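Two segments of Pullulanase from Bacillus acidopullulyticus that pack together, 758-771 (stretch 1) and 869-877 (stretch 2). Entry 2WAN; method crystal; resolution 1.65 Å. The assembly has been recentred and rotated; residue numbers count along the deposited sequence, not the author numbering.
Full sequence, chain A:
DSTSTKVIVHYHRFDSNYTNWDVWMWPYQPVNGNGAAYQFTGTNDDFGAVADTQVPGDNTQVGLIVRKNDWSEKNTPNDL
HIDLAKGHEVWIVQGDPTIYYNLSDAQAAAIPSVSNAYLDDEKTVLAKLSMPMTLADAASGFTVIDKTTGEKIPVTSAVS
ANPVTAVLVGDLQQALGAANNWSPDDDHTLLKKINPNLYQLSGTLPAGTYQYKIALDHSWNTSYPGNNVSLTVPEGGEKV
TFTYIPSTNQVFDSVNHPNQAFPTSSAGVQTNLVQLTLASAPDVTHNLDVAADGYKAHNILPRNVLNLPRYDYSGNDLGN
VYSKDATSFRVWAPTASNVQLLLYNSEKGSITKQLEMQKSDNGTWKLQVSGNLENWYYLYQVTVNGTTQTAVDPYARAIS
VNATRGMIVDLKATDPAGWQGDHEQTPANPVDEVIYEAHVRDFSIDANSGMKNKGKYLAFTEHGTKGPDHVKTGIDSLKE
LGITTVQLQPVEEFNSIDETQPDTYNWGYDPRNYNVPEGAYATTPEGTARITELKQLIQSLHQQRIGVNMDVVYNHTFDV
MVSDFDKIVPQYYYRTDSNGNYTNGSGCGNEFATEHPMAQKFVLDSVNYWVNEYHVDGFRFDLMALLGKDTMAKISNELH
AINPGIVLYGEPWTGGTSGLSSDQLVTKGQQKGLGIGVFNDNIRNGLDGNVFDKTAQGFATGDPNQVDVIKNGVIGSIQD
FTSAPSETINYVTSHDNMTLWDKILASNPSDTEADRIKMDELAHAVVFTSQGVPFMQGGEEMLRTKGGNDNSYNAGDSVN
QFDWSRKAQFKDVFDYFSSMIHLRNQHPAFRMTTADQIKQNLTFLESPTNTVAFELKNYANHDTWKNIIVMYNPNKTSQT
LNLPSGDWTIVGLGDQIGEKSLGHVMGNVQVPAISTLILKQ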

# COMPACT_ATOMS: atom_id res chain seq x y z
N LYS A 758 11.91 17.49 -26.05
CA LYS A 758 13.07 17.71 -25.19
C LYS A 758 12.72 17.73 -23.70
O LYS A 758 13.45 17.15 -22.89
N MET A 759 11.61 18.39 -23.34
CA MET A 759 11.15 18.45 -21.95
C MET A 759 10.79 17.06 -21.39
O MET A 759 11.15 16.74 -20.26
N ASP A 760 10.11 16.27 -22.21
CA ASP A 760 9.71 14.90 -21.86
C ASP A 760 10.98 14.07 -21.60
O ASP A 760 11.12 13.41 -20.56
N GLU A 761 11.92 14.12 -22.54
CA GLU A 761 13.20 13.43 -22.40
C GLU A 761 13.96 13.88 -21.16
O GLU A 761 14.54 13.04 -20.46
N LEU A 762 13.99 15.18 -20.90
CA LEU A 762 14.66 15.72 -19.69
C LEU A 762 14.08 15.21 -18.38
O LEU A 762 14.83 14.82 -17.48
N ALA A 763 12.75 15.18 -18.27
CA ALA A 763 12.11 14.68 -17.06
C ALA A 763 12.53 13.23 -16.79
O ALA A 763 12.90 12.88 -15.66
N HIS A 764 12.49 12.42 -17.84
CA HIS A 764 12.92 11.02 -17.70
C HIS A 764 14.44 10.91 -17.47
O HIS A 764 14.87 10.02 -16.73
N ALA A 765 15.25 11.81 -18.04
CA ALA A 765 16.70 11.79 -17.81
C ALA A 765 17.02 11.96 -16.32
O ALA A 765 17.91 11.29 -15.80
N VAL A 766 16.30 12.86 -15.65
CA VAL A 766 16.44 13.02 -14.20
C VAL A 766 16.13 11.69 -13.50
O VAL A 766 16.89 11.25 -12.64
N VAL A 767 15.01 11.07 -13.84
CA VAL A 767 14.64 9.79 -13.23
C VAL A 767 15.76 8.75 -13.43
O VAL A 767 16.16 8.05 -12.48
N PHE A 768 16.30 8.66 -14.65
CA PHE A 768 17.28 7.62 -14.96
C PHE A 768 18.68 7.90 -14.41
O PHE A 768 19.51 6.96 -14.33
N THR A 769 18.97 9.15 -14.04
CA THR A 769 20.33 9.48 -13.56
C THR A 769 20.40 9.83 -12.07
O THR A 769 21.50 10.13 -11.56
N SER A 770 19.26 9.78 -11.39
CA SER A 770 19.17 10.04 -9.94
C SER A 770 19.47 8.76 -9.16
O SER A 770 19.15 7.64 -9.61
N GLN A 771 20.08 8.91 -7.98
CA GLN A 771 20.18 7.77 -7.05
C GLN A 771 18.77 7.32 -6.64
O GLN A 771 17.87 8.16 -6.50
N ILE A 869 30.21 13.54 -14.56
CA ILE A 869 29.45 14.77 -14.33
C ILE A 869 28.13 14.72 -15.08
O ILE A 869 28.10 14.32 -16.23
N VAL A 870 27.04 15.07 -14.40
CA VAL A 870 25.73 15.19 -15.04
C VAL A 870 25.22 16.62 -14.79
O VAL A 870 25.32 17.12 -13.67
N MET A 871 24.67 17.26 -15.82
CA MET A 871 24.00 18.56 -15.64
C MET A 871 22.67 18.61 -16.39
O MET A 871 22.63 18.30 -17.59
N TYR A 872 21.61 18.98 -15.67
CA TYR A 872 20.28 19.17 -16.26
C TYR A 872 20.12 20.65 -16.57
O TYR A 872 20.26 21.48 -15.67
N ASN A 873 19.83 20.96 -17.83
CA ASN A 873 19.52 22.34 -18.25
C ASN A 873 18.11 22.46 -18.83
O ASN A 873 17.94 22.24 -20.03
N PRO A 874 17.12 22.83 -18.00
CA PRO A 874 15.74 22.95 -18.47
C PRO A 874 15.44 24.26 -19.20
O PRO A 874 14.36 24.41 -19.76
N ASN A 875 16.40 25.17 -19.20
CA ASN A 875 16.20 26.50 -19.75
C ASN A 875 16.21 26.54 -21.27
O ASN A 875 16.78 25.67 -21.92
N LYS A 876 15.59 27.58 -21.83
CA LYS A 876 15.48 27.69 -23.27
C LYS A 876 16.73 28.25 -23.97
O LYS A 876 16.76 28.35 -25.20
N THR A 877 17.76 28.60 -23.20
CA THR A 877 19.04 28.96 -23.78
C THR A 877 20.12 28.03 -23.26
O THR A 877 19.95 27.42 -22.20

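A single tyrosine can organise a helix-strand contact by offering apolar surface and a polar tip to the same helix, and here Tyr-872 does both. Val-766 (t) CG2 lies 3.6 Å from the centroid of the Tyr-872 ring, only 2° off the ring normal, an almost ideal CH-pi contact over one face. At the edge of the same ring, near its plane, lies Thr-769 OG1, which accepts a short 2.6 Å hydrogen bond from Tyr-872 OH. The threonine is in rotamer p, and Thr-769 OG1 in turn donates to Ala-765 O at 2.7 Å, so the buried hydroxyl accepts from the tyrosine and donates to its own helix.

The helix runs roughly antiparallel to the strand, and Leu-762, Val-766 and Thr-769 follow one another at about one helical turn each. Tyr-872 (chi1 m) points toward the helix, as does Val-870 (t) two residues earlier, whose CG1 sits 4.1 Å from Thr-769 OG1; the intervening Met-871 makes no contact. Leu-762 (chi1 t, chi2 p) extends the apolar seam: its CD1 meets Tyr-872 CB at 4.0 Å, and its CD2 meets Pro-874 CB at 3.8 Å. Past the end of the strand, Lys-876 (m, t, t, t) brings its CE to 4.5 Å from CE of Met-759 (m, t, t) on the helix, closing the margin loosely.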

# COMPACT_ATOMS: atom_id res chain seq x y z
CB LYS A 758 13.81 19.01 -25.57
CG LYS A 758 14.45 18.94 -26.95
CD LYS A 758 15.16 20.26 -27.25
CE LYS A 758 15.88 20.21 -28.59
NZ LYS A 758 16.47 21.54 -28.88
CB MET A 759 9.95 19.39 -21.80
CG MET A 759 10.28 20.83 -22.13
SD MET A 759 8.72 21.79 -22.10
CE MET A 759 9.27 23.30 -22.97
CB ASP A 760 8.87 14.32 -23.02
CG ASP A 760 8.27 12.94 -22.69
OD1 ASP A 760 9.00 12.04 -22.23
OD2 ASP A 760 7.05 12.77 -22.92
CB GLU A 761 14.05 13.62 -23.64
CG GLU A 761 13.52 12.80 -24.84
CD GLU A 761 14.20 13.10 -26.16
OE1 GLU A 761 14.68 14.24 -26.36
OE2 GLU A 761 14.24 12.18 -27.03
CB LEU A 762 14.68 17.25 -19.71
CG LEU A 762 15.33 17.93 -18.49
CD1 LEU A 762 16.76 17.48 -18.24
CD2 LEU A 762 15.32 19.45 -18.74
CB ALA A 763 10.60 14.78 -17.19
CB HIS A 764 12.44 10.14 -18.88
CG HIS A 764 10.94 9.98 -18.91
ND1 HIS A 764 10.28 8.95 -18.27
CD2 HIS A 764 9.98 10.72 -19.51
CE1 HIS A 764 8.98 9.07 -18.47
NE2 HIS A 764 8.77 10.14 -19.22
CB ALA A 765 17.42 12.86 -18.63
CB VAL A 766 15.57 14.18 -13.64
CG1 VAL A 766 15.74 14.28 -12.11
CG2 VAL A 766 15.96 15.52 -14.29
CB VAL A 767 13.28 9.27 -13.74
CG1 VAL A 767 13.02 7.83 -13.21
CG2 VAL A 767 12.16 10.21 -13.31
CB PHE A 768 17.38 7.41 -16.48
CG PHE A 768 16.09 6.92 -17.13
CD1 PHE A 768 15.30 5.94 -16.52
CD2 PHE A 768 15.70 7.43 -18.36
CE1 PHE A 768 14.13 5.46 -17.14
CE2 PHE A 768 14.54 6.98 -18.99
CZ PHE A 768 13.76 5.99 -18.39
CB THR A 769 21.00 10.60 -14.40
OG1 THR A 769 20.16 11.76 -14.45
CG2 THR A 769 21.28 10.10 -15.82
CB SER A 770 17.77 10.52 -9.57
OG SER A 770 17.57 11.86 -10.03
CB GLN A 771 21.00 8.14 -5.81
CG GLN A 771 22.40 8.70 -6.12
CD GLN A 771 23.30 7.67 -6.79
OE1 GLN A 771 23.35 6.51 -6.38
NE2 GLN A 771 24.04 8.11 -7.81
CB ILE A 869 30.22 16.05 -14.72
CG1 ILE A 869 31.31 16.33 -13.70
CG2 ILE A 869 29.24 17.27 -14.84
CD1 ILE A 869 32.28 17.45 -14.13
CB VAL A 870 24.69 14.20 -14.41
CG1 VAL A 870 23.27 14.42 -14.97
CG2 VAL A 870 25.13 12.74 -14.63
CB MET A 871 24.89 19.72 -16.11
CG MET A 871 24.19 21.08 -16.00
SD MET A 871 25.39 22.39 -16.28
CE MET A 871 24.29 23.73 -16.75
CB TYR A 872 19.17 18.74 -15.30
CG TYR A 872 19.36 17.39 -14.64
CD1 TYR A 872 19.55 16.24 -15.39
CD2 TYR A 872 19.30 17.28 -13.26
CE1 TYR A 872 19.71 14.98 -14.76
CE2 TYR A 872 19.47 16.05 -12.62
CZ TYR A 872 19.67 14.92 -13.38
OH TYR A 872 19.83 13.71 -12.73
CB ASN A 873 20.53 22.86 -19.28
CG ASN A 873 20.17 24.27 -19.74
OD1 ASN A 873 19.53 25.00 -19.00
ND2 ASN A 873 20.55 24.63 -20.95
CB PRO A 874 14.93 22.92 -17.17
CG PRO A 874 15.86 23.48 -16.15
CD PRO A 874 17.22 22.97 -16.53
CB ASN A 875 17.23 27.45 -19.16
CG ASN A 875 17.20 27.45 -17.67
OD1 ASN A 875 16.23 27.91 -17.06
ND2 ASN A 875 18.24 26.88 -17.05
CB LYS A 876 14.22 28.49 -23.63
CG LYS A 876 12.99 27.60 -23.63
CD LYS A 876 11.74 28.37 -23.94
CE LYS A 876 10.53 27.46 -23.93
NZ LYS A 876 9.28 28.27 -24.07
CB THR A 877 19.44 30.42 -23.48
OG1 THR A 877 19.51 30.61 -22.06
CG2 THR A 877 18.40 31.39 -24.04